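Alpha/beta hydrolase (Enterobacter asburiae, PDB 6KMO) probably hydrolyses carboxylic ester bonds, as an esterase or lipase with an alpha/beta-hydrolase fold. Local coordinates at residues K91-A101 with Q165-R173; R173-N184 with K200-T211. The protein carries 2 engineered substitutions. One frame throughout, in Å; residues are numbered along the deposited sequence.

Contact 1. Residues K91-A101 with Q165-R173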
loop_
_atom_site.group_PDB
_atom_site.type_symbol
_atom_site.label_atom_id
_atom_site.label_comp_id
_atom_site.label_asym_id
_atom_site.label_seq_id
_atom_site.Cartn_x
_atom_site.Cartn_y
_atom_site.Cartn_z
ATOM N N LYS A 91 9.873 17.013 -14.174
ATOM C CA LYS A 91 11.042 16.649 -13.393
ATOM C C LYS A 91 10.986 17.303 -12.025
ATOM O O LYS A 91 10.285 18.301 -11.830
ATOM C CB LYS A 91 12.322 17.101 -14.117
ATOM C CG LYS A 91 12.529 16.452 -15.452
ATOM C CD LYS A 91 13.825 16.928 -16.096
ATOM C CE LYS A 91 13.942 16.376 -17.504
ATOM N NZ LYS A 91 15.232 16.776 -18.153
ATOM N N PRO A 92 11.717 16.763 -11.047
ATOM C CA PRO A 92 11.791 17.422 -9.740
ATOM C C PRO A 92 12.316 18.841 -9.891
ATOM O O PRO A 92 13.095 19.142 -10.802
ATOM C CB PRO A 92 12.767 16.533 -8.952
ATOM C CG PRO A 92 12.688 15.191 -9.639
ATOM C CD PRO A 92 12.498 15.514 -11.090
ATOM N N GLU A 93 11.903 19.694 -8.947
ATOM C CA GLU A 93 12.118 21.128 -9.063
ATOM C C GLU A 93 13.589 21.452 -9.216
ATOM O O GLU A 93 13.954 22.359 -9.974
ATOM C CB GLU A 93 11.555 21.825 -7.821
ATOM C CG GLU A 93 11.897 23.303 -7.700
ATOM C CD GLU A 93 11.435 23.907 -6.383
ATOM O OE1 GLU A 93 11.127 25.119 -6.366
ATOM O OE2 GLU A 93 11.386 23.178 -5.366
ATOM N N ASN A 94 14.452 20.751 -8.488
ATOM C CA ASN A 94 15.878 21.047 -8.515
ATOM C C ASN A 94 16.635 20.079 -9.401
ATOM O O ASN A 94 17.840 19.883 -9.221
ATOM C CB ASN A 94 16.440 21.083 -7.096
ATOM C CG ASN A 94 15.901 22.257 -6.292
ATOM O OD1 ASN A 94 15.968 23.407 -6.728
ATOM N ND2 ASN A 94 15.349 21.967 -5.121
ATOM N N ALA A 95 15.944 19.472 -10.360
ATOM C CA ALA A 95 16.588 18.559 -11.280
ATOM C C ALA A 95 17.639 19.281 -12.106
ATOM O O ALA A 95 17.425 20.397 -12.595
ATOM C CB ALA A 95 15.551 17.927 -12.205
ATOM N N SER A 96 18.788 18.639 -12.218
ATOM C CA SER A 96 19.774 18.878 -13.254
ATOM C C SER A 96 20.725 17.707 -13.107
ATOM O O SER A 96 21.174 17.385 -11.992
ATOM C CB SER A 96 20.489 20.207 -13.101
ATOM O OG SER A 96 21.651 20.244 -13.914
ATOM N N GLY A 97 21.030 17.056 -14.215
ATOM C CA GLY A 97 21.627 15.753 -14.175
ATOM C C GLY A 97 20.661 14.771 -14.796
ATOM O O GLY A 97 19.440 14.950 -14.737
ATOM N N THR A 98 21.214 13.740 -15.401
ATOM C CA THR A 98 20.408 12.748 -16.089
ATOM C C THR A 98 19.570 11.999 -15.061
ATOM O O THR A 98 20.032 11.691 -13.963
ATOM C CB THR A 98 21.349 11.803 -16.819
ATOM O OG1 THR A 98 22.145 12.558 -17.751
ATOM C CG2 THR A 98 20.585 10.724 -17.570
ATOM N N LEU A 99 18.319 11.714 -15.420
ATOM C CA LEU A 99 17.409 11.019 -14.528
ATOM C C LEU A 99 16.864 9.773 -15.211
ATOM O O LEU A 99 16.717 9.747 -16.430
ATOM C CB LEU A 99 16.215 11.913 -14.193
ATOM C CG LEU A 99 16.520 13.138 -13.349
ATOM C CD1 LEU A 99 15.289 14.036 -13.326
ATOM C CD2 LEU A 99 16.957 12.749 -11.973
ATOM N N PRO A 100 16.517 8.743 -14.453
ATOM C CA PRO A 100 15.639 7.710 -15.002
ATOM C C PRO A 100 14.263 8.311 -15.213
ATOM O O PRO A 100 13.961 9.417 -14.767
ATOM C CB PRO A 100 15.624 6.648 -13.904
ATOM C CG PRO A 100 15.739 7.439 -12.659
ATOM C CD PRO A 100 16.624 8.639 -12.985
ATOM N N ALA A 101 13.411 7.563 -15.905
ATOM C CA ALA A 101 12.115 8.105 -16.280
ATOM C C ALA A 101 11.026 7.047 -16.200
ATOM O O ALA A 101 11.280 5.829 -16.204
ATOM C CB ALA A 101 12.143 8.696 -17.696
ATOM N N GLN A 165 18.355 10.795 -24.048
ATOM C CA GLN A 165 19.336 11.865 -23.851
ATOM C C GLN A 165 18.816 13.218 -24.329
ATOM O O GLN A 165 19.153 14.256 -23.742
ATOM C CB GLN A 165 20.624 11.484 -24.572
ATOM C CG GLN A 165 21.777 12.442 -24.415
ATOM C CD GLN A 165 22.898 12.108 -25.380
ATOM O OE1 GLN A 165 23.369 12.965 -26.130
ATOM N NE2 GLN A 165 23.320 10.850 -25.375
ATOM N N GLU A 166 17.968 13.237 -25.354
ATOM C CA GLU A 166 17.455 14.508 -25.852
ATOM C C GLU A 166 16.637 15.254 -24.807
ATOM O O GLU A 166 16.511 16.480 -24.883
ATOM C CB GLU A 166 16.625 14.308 -27.116
ATOM C CG GLU A 166 17.415 13.803 -28.309
ATOM C CD GLU A 166 16.608 13.835 -29.592
ATOM O OE1 GLU A 166 16.979 13.099 -30.516
ATOM O OE2 GLU A 166 15.629 14.609 -29.675
ATOM N N ILE A 167 16.063 14.548 -23.829
ATOM C CA ILE A 167 15.267 15.150 -22.771
ATOM C C ILE A 167 15.909 14.957 -21.401
ATOM O O ILE A 167 15.246 15.121 -20.375
ATOM C CB ILE A 167 13.805 14.651 -22.792
ATOM C CG1 ILE A 167 13.726 13.125 -22.682
ATOM C CG2 ILE A 167 13.111 15.161 -24.030
ATOM C CD1 ILE A 167 12.324 12.612 -22.358
ATOM N N GLY A 168 17.188 14.599 -21.362
ATOM C CA GLY A 168 17.888 14.468 -20.106
ATOM C C GLY A 168 17.526 13.233 -19.319
ATOM O O GLY A 168 17.629 13.243 -18.085
ATOM N N VAL A 169 17.156 12.159 -19.998
ATOM C CA VAL A 169 16.702 10.922 -19.375
ATOM C C VAL A 169 17.601 9.781 -19.808
ATOM O O VAL A 169 18.051 9.735 -20.960
ATOM C CB VAL A 169 15.227 10.671 -19.787
ATOM C CG1 VAL A 169 14.856 9.188 -19.748
ATOM C CG2 VAL A 169 14.337 11.567 -18.924
ATOM N N ASP A 170 17.884 8.877 -18.871
ATOM C CA ASP A 170 18.481 7.585 -19.170
ATOM C C ASP A 170 17.358 6.640 -19.580
ATOM O O ASP A 170 16.684 6.037 -18.730
ATOM C CB ASP A 170 19.215 7.045 -17.954
ATOM C CG ASP A 170 19.869 5.715 -18.214
ATOM O OD1 ASP A 170 19.716 5.174 -19.332
ATOM O OD2 ASP A 170 20.507 5.207 -17.259
ATOM N N GLY A 171 17.142 6.513 -20.883
ATOM C CA GLY A 171 16.078 5.674 -21.403
ATOM C C GLY A 171 16.237 4.203 -21.124
ATOM O O GLY A 171 15.278 3.452 -21.340
ATOM N N SER A 172 17.408 3.767 -20.674
ATOM C CA SER A 172 17.584 2.379 -20.285
ATOM C C SER A 172 16.992 2.068 -18.919
ATOM O O SER A 172 16.896 0.886 -18.562
ATOM C CB SER A 172 19.077 1.998 -20.293
ATOM O OG SER A 172 19.769 2.456 -19.145
ATOM N N ARG A 173 16.607 3.088 -18.150
ATOM C CA ARG A 173 15.979 2.922 -16.833
ATOM C C ARG A 173 14.599 3.559 -16.937
ATOM O O ARG A 173 14.403 4.721 -16.566
ATOM C CB ARG A 173 16.808 3.561 -15.779
ATOM C CG ARG A 173 18.166 2.893 -15.608
ATOM C CD ARG A 173 18.886 3.413 -14.409
ATOM N NE ARG A 173 19.436 4.749 -14.617
ATOM C CZ ARG A 173 19.445 5.728 -13.710
ATOM N NH1 ARG A 173 18.903 5.585 -12.509
ATOM N NH2 ARG A 173 20.004 6.877 -14.012
HETATM O O HOH W 1 17.071 15.436 -16.553
HETATM O O HOH W 2 20.242 9.357 -12.403
#
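R173 lays its guanidinium against the ring of P100, where the start of strand 99-105, a strand of the central sheet of the alpha/beta-hydrolase fold, pairs with the short strand 169-170. P100 CB sits over one face of the flat group, displaced toward its rim, and P100 CG comes 3.7 Å from R173 NH1. A proline suits this place because its compact, rigid ring offers an apolar surface to the planar cation. R173 reaches it through a bend at chi3 (-75°), which turns the guanidinium so that one face lies against the ring. In the guanidinium plane, R173 NE meets D170 OD2 at 2.9 Å in a nearly straight salt bridge (175°), while NH2 reaches T98 O through a water. NH1 bonds L336 O, so the group is gripped along several N-H directions and its rotation is limited.

D170 also shapes the type I beta turn D170-R173: its OD1 accepts from S172 N, which closes an Asx turn, and also from S172 OG. The turn brings R173 O back to A101 N, which donates to it at 3.1 Å. Just before it, V169 pairs with L99 in a parallel bridge. L99 N donates a hydrogen bond to G168 O at 3.1 Å, and L99 O receives D170 N at 2.8 Å. V169, beta-branched and buried, packs CG1 against A101 CB at a tight 3.4 Å. A small alanine fits so close an approach, and V160 of helix 148-163 and A132 of strand 132-136 also touch the valine.

G168 has a positive phi, which glycine adopts readily, and a side chain here would run into K91 NZ. The extended chain of K91 carries its ammonium across to the backbone: K91 NZ donates to I167 O at 2.8 Å, from above the carbonyl plane, and to a water that in turn donates to G97 O and G168 O.

Contact 2. Residues R173-N184 with K200-T211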
loop_
_atom_site.group_PDB
_atom_site.type_symbol
_atom_site.label_atom_id
_atom_site.label_comp_id
_atom_site.label_asym_id
_atom_site.label_seq_id
_atom_site.Cartn_x
_atom_site.Cartn_y
_atom_site.Cartn_z
ATOM N N ARG A 173 16.607 3.088 -18.150
ATOM C CA ARG A 173 15.979 2.922 -16.833
ATOM C C ARG A 173 14.599 3.559 -16.937
ATOM O O ARG A 173 14.403 4.721 -16.566
ATOM C CB ARG A 173 16.808 3.561 -15.779
ATOM C CG ARG A 173 18.166 2.893 -15.608
ATOM C CD ARG A 173 18.886 3.413 -14.409
ATOM N NE ARG A 173 19.436 4.749 -14.617
ATOM C CZ ARG A 173 19.445 5.728 -13.710
ATOM N NH1 ARG A 173 18.903 5.585 -12.509
ATOM N NH2 ARG A 173 20.004 6.877 -14.012
ATOM N N LEU A 174 13.634 2.767 -17.413
ATOM C CA LEU A 174 12.355 3.282 -17.898
ATOM C C LEU A 174 11.198 2.503 -17.291
ATOM O O LEU A 174 11.104 1.276 -17.432
ATOM C CB LEU A 174 12.290 3.182 -19.421
ATOM C CG LEU A 174 11.103 3.851 -20.101
ATOM C CD1 LEU A 174 11.027 5.323 -19.767
ATOM C CD2 LEU A 174 11.231 3.666 -21.613
ATOM N N GLY A 175 10.293 3.222 -16.642
ATOM C CA GLY A 175 9.079 2.648 -16.107
ATOM C C GLY A 175 7.858 3.041 -16.930
ATOM O O GLY A 175 7.917 3.886 -17.816
ATOM N N LEU A 176 6.729 2.419 -16.588
ATOM C CA LEU A 176 5.440 2.709 -17.197
ATOM C C LEU A 176 4.440 2.923 -16.079
ATOM O O LEU A 176 4.275 2.044 -15.230
ATOM C CB LEU A 176 4.977 1.541 -18.074
ATOM C CG LEU A 176 5.879 1.107 -19.226
ATOM C CD1 LEU A 176 5.306 -0.114 -19.928
ATOM C CD2 LEU A 176 6.097 2.225 -20.228
ATOM N N VAL A 177 3.767 4.071 -16.083
ATOM C CA VAL A 177 2.835 4.442 -15.018
ATOM C C VAL A 177 1.567 5.000 -15.639
ATOM O O VAL A 177 1.613 5.762 -16.610
ATOM C CB VAL A 177 3.458 5.502 -14.086
ATOM C CG1 VAL A 177 2.478 5.917 -12.996
ATOM C CG2 VAL A 177 4.766 4.989 -13.458
ATOM N N GLY A 178 0.417 4.651 -15.073
ATOM C CA GLY A 178 -0.827 5.234 -15.547
ATOM C C GLY A 178 -1.979 4.884 -14.635
ATOM O O GLY A 178 -1.965 3.859 -13.952
ATOM N N ASN A 179 -2.999 5.744 -14.677
ATOM C CA ASN A 179 -4.213 5.568 -13.871
ATOM C C ASN A 179 -5.395 5.191 -14.751
ATOM O O ASN A 179 -5.598 5.781 -15.816
ATOM C CB ASN A 179 -4.576 6.842 -13.088
ATOM C CG ASN A 179 -4.770 8.065 -13.972
ATOM O OD1 ASN A 179 -3.871 8.452 -14.724
ATOM N ND2 ASN A 179 -5.930 8.704 -13.863
ATOM N N SER A 180 -6.158 4.185 -14.309
ATOM C CA SER A 180 -7.446 3.857 -14.929
ATOM C C SER A 180 -7.218 3.270 -16.323
ATOM O O SER A 180 -6.518 2.259 -16.449
ATOM C CB SER A 180 -8.355 5.076 -14.904
ATOM O OG SER A 180 -8.329 5.695 -13.625
ATOM N N VAL A 181 -7.757 3.878 -17.384
ATOM C CA VAL A 181 -7.403 3.417 -18.725
ATOM C C VAL A 181 -5.917 3.653 -18.991
ATOM O O VAL A 181 -5.335 2.987 -19.853
ATOM C CB VAL A 181 -8.264 3.982 -19.871
ATOM C CG1 VAL A 181 -9.732 3.594 -19.702
ATOM C CG2 VAL A 181 -8.063 5.474 -20.078
ATOM N N GLY A 182 -5.300 4.592 -18.279
ATOM C CA GLY A 182 -3.857 4.734 -18.349
ATOM C C GLY A 182 -3.126 3.541 -17.774
ATOM O O GLY A 182 -2.051 3.167 -18.258
ATOM N N GLY A 183 -3.689 2.921 -16.737
ATOM C CA GLY A 183 -3.131 1.668 -16.246
ATOM C C GLY A 183 -3.324 0.517 -17.222
ATOM O O GLY A 183 -2.454 -0.345 -17.365
ATOM N N ASN A 184 -4.466 0.490 -17.908
ATOM C CA ASN A 184 -4.664 -0.405 -19.046
ATOM C C ASN A 184 -3.571 -0.200 -20.079
ATOM O O ASN A 184 -2.982 -1.164 -20.579
ATOM C CB ASN A 184 -6.046 -0.097 -19.636
ATOM C CG ASN A 184 -6.400 -0.945 -20.819
ATOM O OD1 ASN A 184 -6.112 -0.566 -21.957
ATOM N ND2 ASN A 184 -7.047 -2.076 -20.575
ATOM N N LYS A 200 13.332 -2.467 -22.956
ATOM C CA LYS A 200 13.324 -2.982 -21.595
ATOM C C LYS A 200 12.589 -2.025 -20.667
ATOM O O LYS A 200 12.773 -0.810 -20.739
ATOM C CB LYS A 200 14.759 -3.142 -21.088
ATOM C CG LYS A 200 15.542 -4.322 -21.639
ATOM C CD LYS A 200 14.633 -5.480 -22.027
ATOM C CE LYS A 200 14.602 -5.667 -23.540
ATOM N NZ LYS A 200 13.851 -6.891 -23.940
ATOM N N ILE A 201 11.773 -2.593 -19.776
ATOM C CA ILE A 201 10.976 -1.826 -18.822
ATOM C C ILE A 201 11.348 -2.283 -17.419
ATOM O O ILE A 201 11.243 -3.477 -17.105
ATOM C CB ILE A 201 9.468 -2.034 -19.074
ATOM C CG1 ILE A 201 9.056 -1.565 -20.472
ATOM C CG2 ILE A 201 8.617 -1.359 -17.994
ATOM C CD1 ILE A 201 9.317 -0.134 -20.776
ATOM N N ARG A 202 11.727 -1.335 -16.567
ATOM C CA ARG A 202 12.109 -1.643 -15.196
ATOM C C ARG A 202 10.912 -1.964 -14.315
ATOM O O ARG A 202 10.996 -2.831 -13.432
ATOM C CB ARG A 202 12.824 -0.445 -14.565
ATOM C CG ARG A 202 14.293 -0.310 -14.961
ATOM C CD ARG A 202 15.128 -1.439 -14.361
ATOM N NE ARG A 202 16.564 -1.201 -14.542
ATOM C CZ ARG A 202 17.311 -0.494 -13.704
ATOM N NH1 ARG A 202 16.786 0.056 -12.624
ATOM N NH2 ARG A 202 18.609 -0.334 -13.948
ATOM N N TYR A 203 9.802 -1.246 -14.489
ATOM C CA TYR A 203 8.721 -1.345 -13.517
ATOM C C TYR A 203 7.460 -0.756 -14.113
ATOM O O TYR A 203 7.517 0.254 -14.818
ATOM C CB TYR A 203 9.065 -0.571 -12.241
ATOM C CG TYR A 203 8.367 -1.027 -10.979
ATOM C CD1 TYR A 203 8.534 -2.315 -10.522
ATOM C CD2 TYR A 203 7.599 -0.149 -10.218
ATOM C CE1 TYR A 203 7.919 -2.742 -9.348
ATOM C CE2 TYR A 203 6.987 -0.562 -9.050
ATOM C CZ TYR A 203 7.143 -1.860 -8.622
ATOM O OH TYR A 203 6.561 -2.258 -7.432
ATOM N N ASN A 204 6.330 -1.374 -13.804
ATOM C CA ASN A 204 5.007 -0.868 -14.141
ATOM C C ASN A 204 4.289 -0.469 -12.858
ATOM O O ASN A 204 4.316 -1.210 -11.871
ATOM C CB ASN A 204 4.154 -1.970 -14.761
ATOM C CG ASN A 204 4.627 -2.412 -16.102
ATOM O OD1 ASN A 204 5.238 -1.652 -16.851
ATOM N ND2 ASN A 204 4.307 -3.647 -16.447
ATOM N N VAL A 205 3.594 0.658 -12.892
ATOM C CA VAL A 205 2.671 1.042 -11.831
ATOM C C VAL A 205 1.309 1.252 -12.471
ATOM O O VAL A 205 1.105 2.198 -13.240
ATOM C CB VAL A 205 3.112 2.287 -11.058
ATOM C CG1 VAL A 205 2.095 2.560 -9.965
ATOM C CG2 VAL A 205 4.501 2.117 -10.465
ATOM N N MET A 206 0.379 0.358 -12.170
ATOM C CA MET A 206 -0.987 0.403 -12.682
ATOM C C MET A 206 -1.871 0.904 -11.551
ATOM O O MET A 206 -2.131 0.175 -10.584
ATOM C CB MET A 206 -1.420 -0.982 -13.174
ATOM C CG MET A 206 -0.605 -1.522 -14.340
ATOM S SD MET A 206 -0.903 -3.310 -14.849
ATOM C CE MET A 206 -2.626 -3.199 -15.422
ATOM N N LEU A 207 -2.312 2.150 -11.659
ATOM C CA LEU A 207 -3.096 2.808 -10.609
ATOM C C LEU A 207 -4.568 2.620 -10.950
ATOM O O LEU A 207 -5.050 3.127 -11.969
ATOM C CB LEU A 207 -2.746 4.289 -10.516
ATOM C CG LEU A 207 -1.285 4.590 -10.155
ATOM C CD1 LEU A 207 -1.028 6.077 -10.304
ATOM C CD2 LEU A 207 -0.953 4.124 -8.767
ATOM N N TRP A 208 -5.266 1.868 -10.100
ATOM C CA TRP A 208 -6.687 1.549 -10.232
ATOM C C TRP A 208 -7.057 1.288 -11.704
ATOM O O TRP A 208 -7.904 1.992 -12.283
ATOM C CB TRP A 208 -7.583 2.597 -9.568
ATOM C CG TRP A 208 -7.174 4.013 -9.782
ATOM C CD1 TRP A 208 -7.672 4.847 -10.734
ATOM C CD2 TRP A 208 -6.178 4.767 -9.066
ATOM N NE1 TRP A 208 -7.035 6.064 -10.684
ATOM C CE2 TRP A 208 -6.128 6.042 -9.656
ATOM C CE3 TRP A 208 -5.315 4.490 -8.001
ATOM C CZ2 TRP A 208 -5.250 7.029 -9.219
ATOM C CZ3 TRP A 208 -4.441 5.488 -7.575
ATOM C CH2 TRP A 208 -4.426 6.731 -8.182
ATOM N N PRO A 209 -6.459 0.274 -12.323
ATOM C CA PRO A 209 -6.542 0.100 -13.775
ATOM C C PRO A 209 -7.837 -0.540 -14.246
ATOM O O PRO A 209 -8.498 -1.302 -13.532
ATOM C CB PRO A 209 -5.381 -0.867 -14.064
ATOM C CG PRO A 209 -5.313 -1.720 -12.806
ATOM C CD PRO A 209 -5.522 -0.693 -11.707
ATOM N N VAL A 210 -8.150 -0.248 -15.510
ATOM C CA VAL A 210 -9.095 -1.023 -16.312
ATOM C C VAL A 210 -8.350 -2.218 -16.900
ATOM O O VAL A 210 -7.300 -2.045 -17.528
ATOM C CB VAL A 210 -9.666 -0.162 -17.449
ATOM C CG1 VAL A 210 -10.489 -1.025 -18.410
ATOM C CG2 VAL A 210 -10.470 1.019 -16.928
ATOM N N THR A 211 -8.879 -3.435 -16.717
ATOM C CA THR A 211 -8.217 -4.610 -17.282
ATOM C C THR A 211 -9.112 -5.489 -18.146
ATOM O O THR A 211 -8.587 -6.418 -18.774
ATOM C CB THR A 211 -7.533 -5.474 -16.207
ATOM O OG1 THR A 211 -8.563 -6.110 -15.451
ATOM C CG2 THR A 211 -6.613 -4.656 -15.319
HETATM O O HOH W 3 14.291 0.007 -18.436
#
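L176 and I201 cross at about a right angle on one side of two parallel strands, 174-179 and 203-207, whose axes run 4.7 Å apart and only 4° from parallel. From CB outward, L176 meets N204 and I201 along its length. L176 CB touches N204 OD1 at 3.4 Å, L176 CG rests on I201 CG2 at 3.9 Å, CD1 spans both partners, and L176 CD2 ends on I201 CD1 at 4.0 Å. With CG anti to the carbonyl carbon (chi1 -58°), the leucine lies alongside N204, and V186 and V189 of helix 181-195 also touch it. The branched ends of leucine and isoleucine give broad apolar surfaces for this crossing; N204 OD1 is buried without a polar partner, although its ND2 bonds T269 OG1.

On the other side of the sheet V177 lies beside V205. Backbone bonds join the strands from R202 N to L174 O through to S180 N with L207 O at 2.8 Å. Beyond them, S180 O accepts from both N184 N and V210 N. N184 ND2 donates to V210 O at 3.1 Å and also to A253 O, and so ties the first turn of helix 181-195 to the loop after the second strand.

Glycine suits the tight turn into the helix: a CB on G178 would clash with G182 O, one on G182 with N179 O, and one on G183 with P209 CB. The methyl of M206, CE, reaches G183 O at 3.5 Å. S180 makes the sharp strand-to-helix turn with a strained, positive phi (70°). Together with the G178-S180-G182 spacing, this is consistent with the nucleophile elbow of alpha/beta hydrolases, set in a beta-alpha-beta unit.

In the fold
Contact 1 comes first along the chain and closes before contact 2 opens; R173 belongs to both, and the centres lie 19 Å apart. Strand 99-105 connects them. Its start pairs with strand 169-170 in contact 1, and strand 174-179, which follows 169-170 in the chain, lies next to 99-105 in the eight-stranded sheet and pairs in turn with 203-207. A probable hydrogen bond from G175 N to A101 O (2.8 Å) joins the two contacts directly. Contact 1 lies near the surface, 22 Å from the centre of the chain, whereas contact 2 is buried and leads to the probable nucleophile elbow at the far end of strand 174-179.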